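Local coordinates for protein putative cell surface hydrolase (Lactobacillus plantarum, PDB 3LP5) that is probably a hydrolase of the cell surface, with an alpha/beta-hydrolase fold and a substrate that is not known, at residues A[2-7]-A[93-98]; A[8-13]-A[109-114]; A[115-120]-A[160-165]; A[166-171]-A[200-205]; A[180-185]-A[210-215]. One frame throughout, in Å; residues are numbered along the deposited sequence.

Contact 1 of 5, residues A[2-7]-A[93-98]; sequences TRMAPV and KTYHFN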
# COMPACT_ATOMS: atom_id res chain seq x y z
N THR A 2 -18.60 -9.38 -7.05
CA THR A 2 -18.40 -9.02 -8.46
C THR A 2 -17.19 -9.71 -9.11
O THR A 2 -16.29 -10.17 -8.41
CB THR A 2 -18.17 -7.50 -8.63
OG1 THR A 2 -17.01 -7.12 -7.84
CG2 THR A 2 -19.43 -6.72 -8.20
N ARG A 3 -17.19 -9.77 -10.44
CA ARG A 3 -16.10 -10.42 -11.15
C ARG A 3 -14.82 -9.60 -11.17
O ARG A 3 -13.75 -10.18 -11.06
CB ARG A 3 -16.51 -10.86 -12.55
CG ARG A 3 -17.22 -12.21 -12.52
CD ARG A 3 -16.31 -13.48 -12.70
NE ARG A 3 -17.17 -14.65 -12.88
CZ ARG A 3 -17.89 -14.92 -13.98
NH1 ARG A 3 -17.86 -14.12 -15.05
NH2 ARG A 3 -18.66 -16.00 -14.03
N MET A 4 -14.93 -8.28 -11.32
CA MET A 4 -13.75 -7.40 -11.24
C MET A 4 -13.37 -7.18 -9.78
O MET A 4 -14.26 -6.84 -8.96
CB MET A 4 -13.95 -6.04 -11.95
CG MET A 4 -12.70 -5.14 -12.00
SD MET A 4 -12.96 -3.38 -12.48
CE MET A 4 -14.32 -3.02 -11.43
N ALA A 5 -12.09 -7.44 -9.46
CA ALA A 5 -11.50 -6.96 -8.21
C ALA A 5 -10.13 -6.33 -8.48
O ALA A 5 -9.15 -7.02 -8.65
CB ALA A 5 -11.40 -8.07 -7.14
N PRO A 6 -10.07 -5.00 -8.51
CA PRO A 6 -8.87 -4.32 -8.97
C PRO A 6 -7.81 -4.37 -7.85
O PRO A 6 -8.16 -4.63 -6.72
CB PRO A 6 -9.35 -2.92 -9.24
CG PRO A 6 -10.52 -2.73 -8.27
CD PRO A 6 -11.14 -4.08 -8.10
N VAL A 7 -6.53 -4.28 -8.21
CA VAL A 7 -5.50 -4.09 -7.21
C VAL A 7 -5.16 -2.56 -7.25
O VAL A 7 -4.57 -2.07 -8.25
CB VAL A 7 -4.26 -4.87 -7.55
CG1 VAL A 7 -3.20 -4.72 -6.43
CG2 VAL A 7 -4.59 -6.30 -7.78
N LYS A 93 -17.98 4.95 -9.11
CA LYS A 93 -19.01 5.51 -10.02
C LYS A 93 -18.85 5.13 -11.49
O LYS A 93 -19.77 5.35 -12.30
CB LYS A 93 -19.10 7.04 -9.90
CG LYS A 93 -19.75 7.50 -8.60
CD LYS A 93 -20.26 8.97 -8.76
CE LYS A 93 -21.71 9.18 -8.20
NZ LYS A 93 -21.76 9.58 -6.72
N THR A 94 -17.73 4.55 -11.86
CA THR A 94 -17.46 4.17 -13.24
C THR A 94 -17.49 2.65 -13.40
O THR A 94 -18.09 2.12 -14.36
CB THR A 94 -16.09 4.71 -13.64
OG1 THR A 94 -16.11 6.13 -13.51
CG2 THR A 94 -15.73 4.39 -15.09
N TYR A 95 -16.89 1.95 -12.45
CA TYR A 95 -16.72 0.51 -12.55
C TYR A 95 -17.46 -0.19 -11.45
O TYR A 95 -17.48 0.24 -10.31
CB TYR A 95 -15.23 0.15 -12.47
CG TYR A 95 -14.40 0.80 -13.55
CD1 TYR A 95 -14.34 0.27 -14.82
CD2 TYR A 95 -13.62 1.93 -13.28
CE1 TYR A 95 -13.56 0.84 -15.83
CE2 TYR A 95 -12.83 2.53 -14.29
CZ TYR A 95 -12.82 1.99 -15.56
OH TYR A 95 -12.04 2.57 -16.55
N HIS A 96 -18.00 -1.34 -11.77
CA HIS A 96 -18.70 -2.11 -10.79
C HIS A 96 -17.72 -3.17 -10.16
O HIS A 96 -17.47 -4.26 -10.72
CB HIS A 96 -19.91 -2.72 -11.48
CG HIS A 96 -20.80 -3.52 -10.58
ND1 HIS A 96 -21.50 -4.63 -11.02
CD2 HIS A 96 -21.06 -3.41 -9.25
CE1 HIS A 96 -22.18 -5.16 -10.01
NE2 HIS A 96 -21.93 -4.43 -8.93
N PHE A 97 -17.15 -2.84 -9.02
CA PHE A 97 -16.41 -3.84 -8.27
C PHE A 97 -16.88 -3.75 -6.84
O PHE A 97 -17.12 -2.63 -6.36
CB PHE A 97 -14.91 -3.65 -8.41
CG PHE A 97 -14.41 -2.29 -7.98
CD1 PHE A 97 -13.83 -2.13 -6.72
CD2 PHE A 97 -14.49 -1.18 -8.83
CE1 PHE A 97 -13.37 -0.85 -6.31
CE2 PHE A 97 -14.03 0.10 -8.44
CZ PHE A 97 -13.47 0.26 -7.19
N ASN A 98 -17.06 -4.87 -6.16
CA ASN A 98 -17.42 -4.73 -4.75
C ASN A 98 -16.39 -5.29 -3.79
O ASN A 98 -16.64 -5.37 -2.60
CB ASN A 98 -18.86 -5.18 -4.45
CG ASN A 98 -19.02 -6.67 -4.57
OD1 ASN A 98 -18.06 -7.40 -4.84
ND2 ASN A 98 -20.25 -7.15 -4.36
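T2 OG1 takes the backbone N-H of N98 at 2.8 Å from N98 N, the shortest polar bond between residues 2-7 and 93-98. The same hydroxyl lies 3.0 Å from M4 O. With chi1 of T2 at 58°, OG1 sits between its own backbone N and carbonyl carbon, and from there it faces the backbone of N98. A second bond returns across the contact: T2 N donates to N98 OD1 over 3.0 Å, nearly straight at 174°, with the donor well above the plane of the side-chain amide. The two residues thus exchange bonds, each offering a backbone N-H to the other's side-chain oxygen.

Carbon contacts continue from this pair into the fold. T2 CG2 lies over one face of the H96 imidazole, 3.7 Å from the ring centroid, as a CH-pi contact. Further in, P6 sets CG over a face of the F97 ring, its side chain roughly perpendicular to that of F97, and CG is 3.9 Å from the centroid. M4 curls at chi3 so that CE comes within 3.5 Å of Y95 CB, while SD makes an oblique Met-aromatic contact with the Y95 ring. P61 and F100 also touch P6.

The contact joins the lead-ins to two neighbouring parallel strands, 7-10 and 99-105. Its chemistry is graded: reciprocal polar bonds fix the partly exposed end at T2 and N98, and ring packing takes over toward the buried P6 and F97, where the sheet begins.

Contact 2 of 5, residues A[8-13]-A[109-114]; sequences IMVPGS and GLIWTL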
# COMPACT_ATOMS: atom_id res chain seq x y z
N ILE A 8 -5.54 -1.82 -6.22
CA ILE A 8 -5.33 -0.35 -6.19
C ILE A 8 -4.02 0.04 -5.48
O ILE A 8 -3.82 -0.36 -4.36
CB ILE A 8 -6.56 0.37 -5.58
CG1 ILE A 8 -7.83 -0.11 -6.33
CG2 ILE A 8 -6.40 1.90 -5.70
CD1 ILE A 8 -9.24 0.30 -5.72
N MET A 9 -3.11 0.73 -6.18
CA MET A 9 -1.74 0.93 -5.69
C MET A 9 -1.49 2.42 -5.51
O MET A 9 -1.80 3.23 -6.40
CB MET A 9 -0.69 0.36 -6.66
CG MET A 9 -0.99 -1.17 -7.15
SD MET A 9 0.13 -1.71 -8.51
CE MET A 9 -0.95 -1.30 -9.87
N VAL A 10 -0.91 2.78 -4.37
CA VAL A 10 -0.70 4.19 -3.99
C VAL A 10 0.73 4.34 -3.57
O VAL A 10 1.20 3.67 -2.63
CB VAL A 10 -1.59 4.63 -2.77
CG1 VAL A 10 -1.29 6.10 -2.40
CG2 VAL A 10 -3.09 4.48 -3.12
N PRO A 11 1.44 5.19 -4.28
CA PRO A 11 2.85 5.31 -4.02
C PRO A 11 3.12 6.42 -2.98
O PRO A 11 2.19 6.94 -2.40
CB PRO A 11 3.41 5.66 -5.41
CG PRO A 11 2.33 6.64 -5.97
CD PRO A 11 1.00 5.99 -5.44
N GLY A 12 4.37 6.69 -2.67
CA GLY A 12 4.77 7.67 -1.68
C GLY A 12 5.34 8.93 -2.32
O GLY A 12 4.91 9.35 -3.39
N SER A 13 6.33 9.53 -1.68
CA SER A 13 6.92 10.76 -2.19
C SER A 13 7.89 10.53 -3.36
O SER A 13 8.21 9.38 -3.70
CB SER A 13 7.63 11.47 -1.05
OG SER A 13 8.66 10.65 -0.55
N GLY A 109 1.20 3.68 2.21
CA GLY A 109 0.61 2.74 3.20
C GLY A 109 -0.16 3.51 4.28
O GLY A 109 -1.19 3.04 4.77
N LEU A 110 0.38 4.67 4.70
CA LEU A 110 -0.31 5.56 5.64
C LEU A 110 -1.56 6.20 5.03
O LEU A 110 -2.66 6.31 5.70
CB LEU A 110 0.64 6.72 6.08
CG LEU A 110 2.09 6.38 6.42
CD1 LEU A 110 2.79 7.59 7.13
CD2 LEU A 110 2.10 5.14 7.31
N ILE A 111 -1.42 6.67 3.81
CA ILE A 111 -2.60 7.18 3.06
C ILE A 111 -3.72 6.13 3.00
O ILE A 111 -4.89 6.42 3.40
CB ILE A 111 -2.21 7.68 1.69
CG1 ILE A 111 -1.18 8.79 1.84
CG2 ILE A 111 -3.51 8.16 0.90
CD1 ILE A 111 -0.31 9.09 0.54
N TRP A 112 -3.39 4.90 2.59
CA TRP A 112 -4.37 3.80 2.59
C TRP A 112 -4.92 3.60 3.98
O TRP A 112 -6.13 3.45 4.14
CB TRP A 112 -3.79 2.41 2.14
CG TRP A 112 -3.96 2.13 0.75
CD1 TRP A 112 -2.94 1.96 -0.19
CD2 TRP A 112 -5.20 2.06 0.02
NE1 TRP A 112 -3.49 1.73 -1.44
CE2 TRP A 112 -4.86 1.83 -1.34
CE3 TRP A 112 -6.56 2.12 0.39
CZ2 TRP A 112 -5.85 1.67 -2.35
CZ3 TRP A 112 -7.55 1.98 -0.63
CH2 TRP A 112 -7.17 1.76 -1.97
N THR A 113 -4.06 3.63 5.01
CA THR A 113 -4.60 3.29 6.33
C THR A 113 -5.65 4.28 6.80
O THR A 113 -6.64 3.92 7.44
CB THR A 113 -3.46 3.20 7.43
OG1 THR A 113 -2.51 2.20 7.04
CG2 THR A 113 -4.03 2.79 8.75
N LEU A 114 -5.34 5.56 6.62
CA LEU A 114 -6.19 6.60 7.09
C LEU A 114 -7.53 6.52 6.27
O LEU A 114 -8.62 6.62 6.83
CB LEU A 114 -5.45 7.96 6.95
CG LEU A 114 -6.16 9.15 7.58
CD1 LEU A 114 -6.38 8.94 9.08
CD2 LEU A 114 -5.38 10.47 7.32
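W112 has an unusual chi1 of -93°, which directs CG toward the strand, and chi2 of 116° sets the turn of the indole; V10 holds CG2 anti to its carbonyl carbon, and this methyl meets the ring obliquely near NE1 and CE2, 3.7 Å from W112 CE2. Strand 8-10 and helix 109-114 here form a helix-on-sheet layer of the alpha/beta-hydrolase fold; their axes approach to 8.9 Å, with the directions 123° apart. A GxSxG sequence, consistent with a nucleophile elbow, runs into the start of helix 107-118, and W112 touches its residues.

I8 presents CG2 to the rim of the indole, near the ring plane and 3.4 Å from W112 CZ2; the two side chains are roughly perpendicular. The preceding residue, I111, touches F67 of the adjacent strand 62-67 as well as V10, its CD1 lying 4.3 Å from V10 CG1. An alanine in place of W112 would probably open a gap beside I8 and V10 and leave L103 O without its weak bond from the indole N-H. Within the helix, G109 O receives two donors from opposite faces of its carbonyl plane, T113 N at 2.9 Å and T113 OG1 at 2.8 Å.

Contact 3 of 5, residues A[115-120]-A[160-165]; sequences FLERYL and TGLPES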
# COMPACT_ATOMS: atom_id res chain seq x y z
N PHE A 115 -7.43 6.35 4.96
CA PHE A 115 -8.62 6.17 4.12
C PHE A 115 -9.47 5.00 4.66
O PHE A 115 -10.70 5.15 4.78
CB PHE A 115 -8.22 5.90 2.68
CG PHE A 115 -9.33 5.38 1.82
CD1 PHE A 115 -10.24 6.25 1.24
CD2 PHE A 115 -9.50 4.02 1.65
CE1 PHE A 115 -11.31 5.77 0.47
CE2 PHE A 115 -10.60 3.52 0.91
CZ PHE A 115 -11.48 4.40 0.33
N LEU A 116 -8.82 3.86 5.02
CA LEU A 116 -9.59 2.69 5.44
C LEU A 116 -10.27 2.91 6.78
O LEU A 116 -11.39 2.44 6.99
CB LEU A 116 -8.76 1.43 5.47
CG LEU A 116 -8.17 1.05 4.11
CD1 LEU A 116 -7.16 -0.03 4.40
CD2 LEU A 116 -9.26 0.56 3.08
N GLU A 117 -9.61 3.66 7.66
CA GLU A 117 -10.14 3.91 9.02
C GLU A 117 -11.31 4.89 8.98
O GLU A 117 -12.24 4.73 9.77
CB GLU A 117 -9.08 4.57 9.93
CG GLU A 117 -7.96 3.67 10.28
CD GLU A 117 -6.89 4.36 11.08
OE1 GLU A 117 -6.74 5.56 10.95
OE2 GLU A 117 -6.21 3.71 11.87
N ARG A 118 -11.23 5.90 8.09
CA ARG A 118 -12.17 7.04 8.11
C ARG A 118 -13.15 7.14 6.94
O ARG A 118 -14.29 7.61 7.12
CB ARG A 118 -11.38 8.34 8.22
CG ARG A 118 -10.48 8.38 9.45
CD ARG A 118 -10.01 9.77 9.69
NE ARG A 118 -11.01 10.50 10.49
CZ ARG A 118 -10.85 11.74 10.93
NH1 ARG A 118 -9.73 12.39 10.64
NH2 ARG A 118 -11.81 12.32 11.69
N TYR A 119 -12.73 6.69 5.74
CA TYR A 119 -13.47 7.07 4.53
C TYR A 119 -14.06 5.91 3.76
O TYR A 119 -15.01 6.08 2.99
CB TYR A 119 -12.56 7.91 3.61
CG TYR A 119 -12.02 9.15 4.30
CD1 TYR A 119 -12.83 9.91 5.12
CD2 TYR A 119 -10.66 9.55 4.12
CE1 TYR A 119 -12.32 11.03 5.80
CE2 TYR A 119 -10.16 10.67 4.77
CZ TYR A 119 -11.00 11.40 5.59
OH TYR A 119 -10.55 12.55 6.18
N LEU A 120 -13.51 4.73 3.94
CA LEU A 120 -14.08 3.59 3.17
C LEU A 120 -15.57 3.31 3.53
O LEU A 120 -16.37 2.98 2.62
CB LEU A 120 -13.20 2.32 3.30
CG LEU A 120 -13.81 1.05 2.68
CD1 LEU A 120 -13.84 1.18 1.18
CD2 LEU A 120 -13.11 -0.22 3.13
N THR A 160 -9.97 1.65 15.21
CA THR A 160 -11.18 0.85 15.31
C THR A 160 -12.12 1.00 14.09
O THR A 160 -13.01 0.17 13.87
CB THR A 160 -11.98 1.07 16.59
OG1 THR A 160 -12.43 2.43 16.65
CG2 THR A 160 -11.12 0.77 17.81
N GLY A 161 -11.91 2.03 13.27
CA GLY A 161 -12.64 2.10 12.02
C GLY A 161 -12.18 1.08 10.98
O GLY A 161 -12.85 0.91 9.98
N LEU A 162 -11.03 0.39 11.19
CA LEU A 162 -10.55 -0.59 10.19
C LEU A 162 -11.57 -1.70 10.00
O LEU A 162 -12.30 -2.03 10.93
CB LEU A 162 -9.17 -1.19 10.56
CG LEU A 162 -8.00 -0.19 10.44
CD1 LEU A 162 -6.80 -0.64 11.29
CD2 LEU A 162 -7.59 0.11 8.95
N PRO A 163 -11.66 -2.25 8.79
CA PRO A 163 -12.54 -3.42 8.58
C PRO A 163 -12.02 -4.68 9.25
O PRO A 163 -10.86 -5.04 9.06
CB PRO A 163 -12.56 -3.60 7.06
CG PRO A 163 -11.51 -2.78 6.54
CD PRO A 163 -11.22 -1.67 7.51
N GLU A 164 -12.88 -5.35 10.02
CA GLU A 164 -12.45 -6.52 10.78
C GLU A 164 -12.11 -7.73 9.89
O GLU A 164 -11.34 -8.58 10.30
CB GLU A 164 -13.47 -6.91 11.88
CG GLU A 164 -13.75 -5.80 12.93
CD GLU A 164 -14.60 -6.27 14.14
OE1 GLU A 164 -15.55 -7.05 13.94
OE2 GLU A 164 -14.31 -5.87 15.29
N SER A 165 -12.66 -7.86 8.70
CA SER A 165 -12.33 -9.07 7.94
C SER A 165 -11.04 -8.91 7.04
O SER A 165 -10.66 -9.88 6.38
CB SER A 165 -13.53 -9.49 7.09
OG SER A 165 -13.64 -8.50 6.07
O HOH W 1 -14.92 2.90 9.48
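L162 CD2 reaches across to two consecutive residues of the helix, lying 3.9 Å from L116 CB and 3.8 Å from E117 CG. The L162 side chain starts with CG anti to the carbonyl carbon (chi1 -71°), and it is the CD2 branch beyond that touches L116 at CB and E117 at CG. E117 likewise has CG anti to its carbonyl carbon, chi1 -70°, and from CG onward its chain is extended. It meets L162 through its CG methylene, and the two side chains cross obliquely; I194 touches both E117 and L162.

The contact packs the C-terminal end of helix 107-118, in the alpha/beta-hydrolase fold, against the loop that leads from helix 150-157 into strand 167-172. At that end F115 O accepts from two backbone donors, Y119 N and L120 N, which arrive from opposite faces of its plane.

P163 sets its ring more loosely beside L116, with CD 4.5 Å from L116 CB, and I128 of strand 127-134 touches both residues. Backbone meets backbone at G161, whose CA makes a CH...O contact with E117 O at 3.5 Å. A beta carbon at this position would run into that same oxygen, and glycine permits the close approach. One water bridges the carbonyls of G161 and E117, giving a hydrogen to G161 O at 2.9 Å and another to E117 O at 3.3 Å.

Contact 4 of 5, residues A[166-171]-A[200-205]; sequences LTVYSI and KHFTEI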
# COMPACT_ATOMS: atom_id res chain seq x y z
N LEU A 166 -10.36 -7.77 7.12
CA LEU A 166 -9.10 -7.49 6.37
C LEU A 166 -7.87 -8.31 6.77
O LEU A 166 -7.67 -8.64 7.95
CB LEU A 166 -8.75 -5.98 6.47
CG LEU A 166 -7.55 -5.39 5.74
CD1 LEU A 166 -7.64 -5.48 4.23
CD2 LEU A 166 -7.41 -3.94 6.14
N THR A 167 -7.04 -8.61 5.77
CA THR A 167 -5.76 -9.28 5.94
C THR A 167 -4.69 -8.29 5.55
O THR A 167 -4.74 -7.74 4.44
CB THR A 167 -5.65 -10.57 5.04
OG1 THR A 167 -6.44 -11.59 5.64
CG2 THR A 167 -4.29 -11.13 5.07
N VAL A 168 -3.75 -8.04 6.47
CA VAL A 168 -2.72 -7.06 6.28
C VAL A 168 -1.32 -7.65 6.32
O VAL A 168 -0.95 -8.38 7.29
CB VAL A 168 -2.79 -5.90 7.31
CG1 VAL A 168 -1.68 -4.86 7.02
CG2 VAL A 168 -4.23 -5.25 7.29
N TYR A 169 -0.55 -7.32 5.26
CA TYR A 169 0.93 -7.59 5.20
C TYR A 169 1.74 -6.30 5.25
O TYR A 169 1.47 -5.35 4.48
CB TYR A 169 1.29 -8.35 3.93
CG TYR A 169 0.50 -9.62 3.77
CD1 TYR A 169 1.01 -10.84 4.28
CD2 TYR A 169 -0.74 -9.62 3.13
CE1 TYR A 169 0.30 -12.03 4.17
CE2 TYR A 169 -1.47 -10.84 2.99
CZ TYR A 169 -0.93 -12.01 3.52
OH TYR A 169 -1.61 -13.17 3.44
N SER A 170 2.67 -6.22 6.20
CA SER A 170 3.52 -5.07 6.32
C SER A 170 4.99 -5.51 6.10
O SER A 170 5.54 -6.24 6.91
CB SER A 170 3.35 -4.42 7.70
OG SER A 170 4.28 -3.31 7.87
N ILE A 171 5.58 -5.09 4.97
CA ILE A 171 7.01 -5.32 4.67
C ILE A 171 7.82 -4.19 5.27
O ILE A 171 7.45 -3.02 5.11
CB ILE A 171 7.24 -5.35 3.16
CG1 ILE A 171 6.51 -6.59 2.55
CG2 ILE A 171 8.76 -5.26 2.79
CD1 ILE A 171 6.31 -6.50 1.01
N LYS A 200 -8.43 -9.16 10.88
CA LYS A 200 -8.39 -10.63 10.93
C LYS A 200 -6.96 -11.22 11.02
O LYS A 200 -6.69 -12.10 11.85
CB LYS A 200 -9.10 -11.17 9.65
CG LYS A 200 -9.61 -12.60 9.76
CD LYS A 200 -9.58 -13.36 8.42
CE LYS A 200 -10.69 -12.99 7.43
NZ LYS A 200 -11.94 -12.51 8.10
N HIS A 201 -6.03 -10.77 10.17
CA HIS A 201 -4.64 -11.25 10.24
C HIS A 201 -3.73 -10.11 9.94
O HIS A 201 -4.00 -9.30 9.00
CB HIS A 201 -4.29 -12.31 9.18
CG HIS A 201 -5.20 -13.50 9.15
ND1 HIS A 201 -5.18 -14.49 10.12
CD2 HIS A 201 -6.10 -13.91 8.21
CE1 HIS A 201 -6.07 -15.42 9.80
NE2 HIS A 201 -6.63 -15.10 8.65
N PHE A 202 -2.63 -10.04 10.71
CA PHE A 202 -1.56 -9.08 10.47
C PHE A 202 -0.25 -9.82 10.38
O PHE A 202 0.06 -10.64 11.27
CB PHE A 202 -1.50 -8.07 11.61
CG PHE A 202 -0.37 -7.09 11.49
CD1 PHE A 202 -0.36 -6.14 10.49
CD2 PHE A 202 0.68 -7.12 12.40
CE1 PHE A 202 0.65 -5.22 10.37
CE2 PHE A 202 1.73 -6.24 12.29
CZ PHE A 202 1.71 -5.25 11.30
N THR A 203 0.49 -9.56 9.30
CA THR A 203 1.76 -10.31 9.02
C THR A 203 2.91 -9.35 8.71
O THR A 203 2.81 -8.57 7.80
CB THR A 203 1.58 -11.30 7.87
OG1 THR A 203 0.59 -12.22 8.24
CG2 THR A 203 2.84 -12.12 7.56
N GLU A 204 3.98 -9.40 9.53
CA GLU A 204 5.18 -8.64 9.26
C GLU A 204 6.15 -9.48 8.49
O GLU A 204 6.35 -10.66 8.80
CB GLU A 204 5.85 -8.19 10.57
CG GLU A 204 4.85 -7.47 11.46
CD GLU A 204 5.36 -7.27 12.90
OE1 GLU A 204 6.17 -6.34 13.08
OE2 GLU A 204 4.97 -8.05 13.81
N ILE A 205 6.78 -8.84 7.49
CA ILE A 205 7.72 -9.53 6.59
C ILE A 205 8.93 -8.64 6.49
O ILE A 205 8.78 -7.44 6.33
CB ILE A 205 7.11 -9.75 5.14
CG1 ILE A 205 5.85 -10.61 5.21
CG2 ILE A 205 8.16 -10.40 4.16
CD1 ILE A 205 4.92 -10.55 3.98
O HOH W 2 -1.84 -11.19 7.25
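Two parallel strands, 167-171 and 201-205, form the edge of the alpha/beta-hydrolase sheet, with 201-206 outermost in the chain. T203 sits in the middle of their ladder, its N giving a hydrogen to V168 O at 2.7 Å and its O receiving one from S170 N at 2.8 Å. V168 N to H201 O and I205 N to S170 O continue the pattern, whereas H201 N to L166 O, at 3.5 Å, is weak.

On the face bearing V168 and S170, F202 has CG anti to its backbone N (chi1 177°), which takes CG toward strand 167-171. V168 CG1 lies at the edge of its ring, in plane and 3.9 Å from F202 CD1; S170 CB approaches the ring obliquely, 3.9 Å from F202 CE1. An alanine at F202 would probably leave V168 CG1 and S170 CB without their aromatic neighbour and open a gap there.

On the other face, Y169 and T203 run side by side, Y169 CD1 being 3.7 Å from T203 CB. A water joins V168 O, to which it donates at 2.9 Å, with T203 OG1. V168 O is thereby shared between a backbone N-H and this water, so ladder and side-chain hydroxyl are coupled through one carbonyl.

Contact 5 of 5, residues A[180-185]-A[210-215]; sequences DGTVPY and ANTAHS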
# COMPACT_ATOMS: atom_id res chain seq x y z
N ASP A 180 18.51 10.58 3.93
CA ASP A 180 17.51 10.54 2.90
C ASP A 180 17.88 9.76 1.62
O ASP A 180 19.05 9.69 1.19
CB ASP A 180 16.93 11.94 2.61
CG ASP A 180 15.55 12.11 3.22
OD1 ASP A 180 15.43 12.10 4.48
OD2 ASP A 180 14.58 12.21 2.42
N GLY A 181 16.86 9.13 1.07
CA GLY A 181 15.57 9.00 1.78
C GLY A 181 15.61 7.61 2.42
O GLY A 181 15.96 6.61 1.74
N THR A 182 15.34 7.55 3.74
CA THR A 182 15.05 6.26 4.38
C THR A 182 14.16 6.48 5.63
O THR A 182 14.18 7.54 6.24
CB THR A 182 16.32 5.25 4.57
OG1 THR A 182 16.74 5.10 5.93
CG2 THR A 182 17.51 5.52 3.63
N VAL A 183 13.34 5.51 5.97
CA VAL A 183 12.50 5.58 7.15
C VAL A 183 13.11 4.56 8.16
O VAL A 183 13.60 3.50 7.76
CB VAL A 183 11.04 5.23 6.82
CG1 VAL A 183 10.48 6.23 5.82
CG2 VAL A 183 10.92 3.85 6.22
N PRO A 184 13.08 4.89 9.47
CA PRO A 184 13.66 3.95 10.43
C PRO A 184 12.75 2.78 10.69
O PRO A 184 11.50 2.91 10.71
CB PRO A 184 13.84 4.77 11.70
CG PRO A 184 13.21 6.00 11.49
CD PRO A 184 12.77 6.19 10.08
N TYR A 185 13.39 1.64 10.91
CA TYR A 185 12.70 0.44 11.29
C TYR A 185 11.76 0.68 12.48
O TYR A 185 10.64 0.21 12.46
CB TYR A 185 13.69 -0.70 11.58
CG TYR A 185 12.95 -1.83 12.20
CD1 TYR A 185 12.09 -2.62 11.42
CD2 TYR A 185 12.98 -2.03 13.59
CE1 TYR A 185 11.36 -3.67 11.99
CE2 TYR A 185 12.21 -3.06 14.18
CZ TYR A 185 11.42 -3.88 13.36
OH TYR A 185 10.66 -4.88 13.89
N ALA A 210 14.44 -2.53 2.31
CA ALA A 210 13.11 -2.03 1.89
C ALA A 210 12.81 -0.65 2.45
O ALA A 210 11.99 0.07 1.88
CB ALA A 210 11.95 -3.01 2.21
N ASN A 211 13.52 -0.23 3.50
CA ASN A 211 13.26 1.09 4.11
C ASN A 211 13.94 2.25 3.36
O ASN A 211 13.69 3.41 3.69
CB ASN A 211 13.77 1.14 5.57
CG ASN A 211 12.93 0.28 6.52
OD1 ASN A 211 11.91 -0.28 6.13
ND2 ASN A 211 13.40 0.14 7.76
N THR A 212 14.86 1.93 2.42
CA THR A 212 15.62 2.97 1.73
C THR A 212 14.78 3.45 0.57
O THR A 212 14.01 2.67 -0.01
CB THR A 212 16.96 2.42 1.14
OG1 THR A 212 16.67 1.29 0.30
CG2 THR A 212 17.86 1.98 2.24
N ALA A 213 14.95 4.72 0.25
CA ALA A 213 14.28 5.35 -0.90
C ALA A 213 14.79 4.78 -2.22
O ALA A 213 14.01 4.42 -3.10
CB ALA A 213 14.53 6.87 -0.88
N HIS A 214 16.11 4.72 -2.36
CA HIS A 214 16.78 4.20 -3.55
C HIS A 214 16.76 2.67 -3.55
O HIS A 214 17.38 2.03 -2.72
CB HIS A 214 18.23 4.69 -3.58
CG HIS A 214 18.39 6.07 -4.16
ND1 HIS A 214 17.34 6.96 -4.31
CD2 HIS A 214 19.50 6.72 -4.59
CE1 HIS A 214 17.80 8.09 -4.83
NE2 HIS A 214 19.11 7.97 -5.01
N SER A 215 16.07 2.08 -4.48
CA SER A 215 15.95 0.64 -4.51
C SER A 215 17.18 -0.02 -5.12
O SER A 215 18.08 0.67 -5.63
CB SER A 215 14.80 0.31 -5.46
OG SER A 215 15.06 0.98 -6.73
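G181, which follows a cis peptide bond, gives its carbonyl oxygen to A213 N, and this 2.6 Å bond is the shortest between the two loops. The donor stands above the carbonyl plane. A213 CB also lies close to G181, and a side chain on the glycine would clash with it. At T182 a single bridge pairs the backbone with T212. T182 CG2 runs beside T212 CG2 at 3.8 Å, both side chains pointing the same way, while T182 CA makes a CH...O contact with N211 O at 3.2 Å. V183 uses its N-H, donating to N211 O at 3.1 Å, and its CG2 branch packs 4.0 Å from N211 CB with the two side chains roughly perpendicular. The same asparagine side chain lies beside Y185, N211 ND2 coming 3.9 Å from Y185 CB.

N211 OD1 accepts from G173 N, just past strand 167-172; its backbone N-H goes to E175 OE1. T212 OG1 bonds to G209 O. The contact joins the loops beyond the C-terminal ends of strands 167-172 and 201-206, where alpha/beta hydrolases usually carry the acid and histidine of the triad, ahead of helices 185-188 and 217-231, with V188 touching both V183 and N211.

Contact 2 is the core example, its centre about 5 Å from that of the chain, and it is purely apolar across its segments. Contacts 1 and 5 lie on opposite sides of the chain's centre, their own centres about 33 Å apart; both are partly buried loop pairings in which backbone N-H groups carry the polar bonds. In contact 1 the acceptors are side-chain oxygens, in contact 5 backbone carbonyls. Contacts 2 and 3 share helix 107-118, the latter farther out and including a water. Contact 3 also touches contact 4, where S165 and E164 meet K200 and the loop runs on into strand 167-172. Contact 4, a regular ladder, meets contact 5 through I171 and A210.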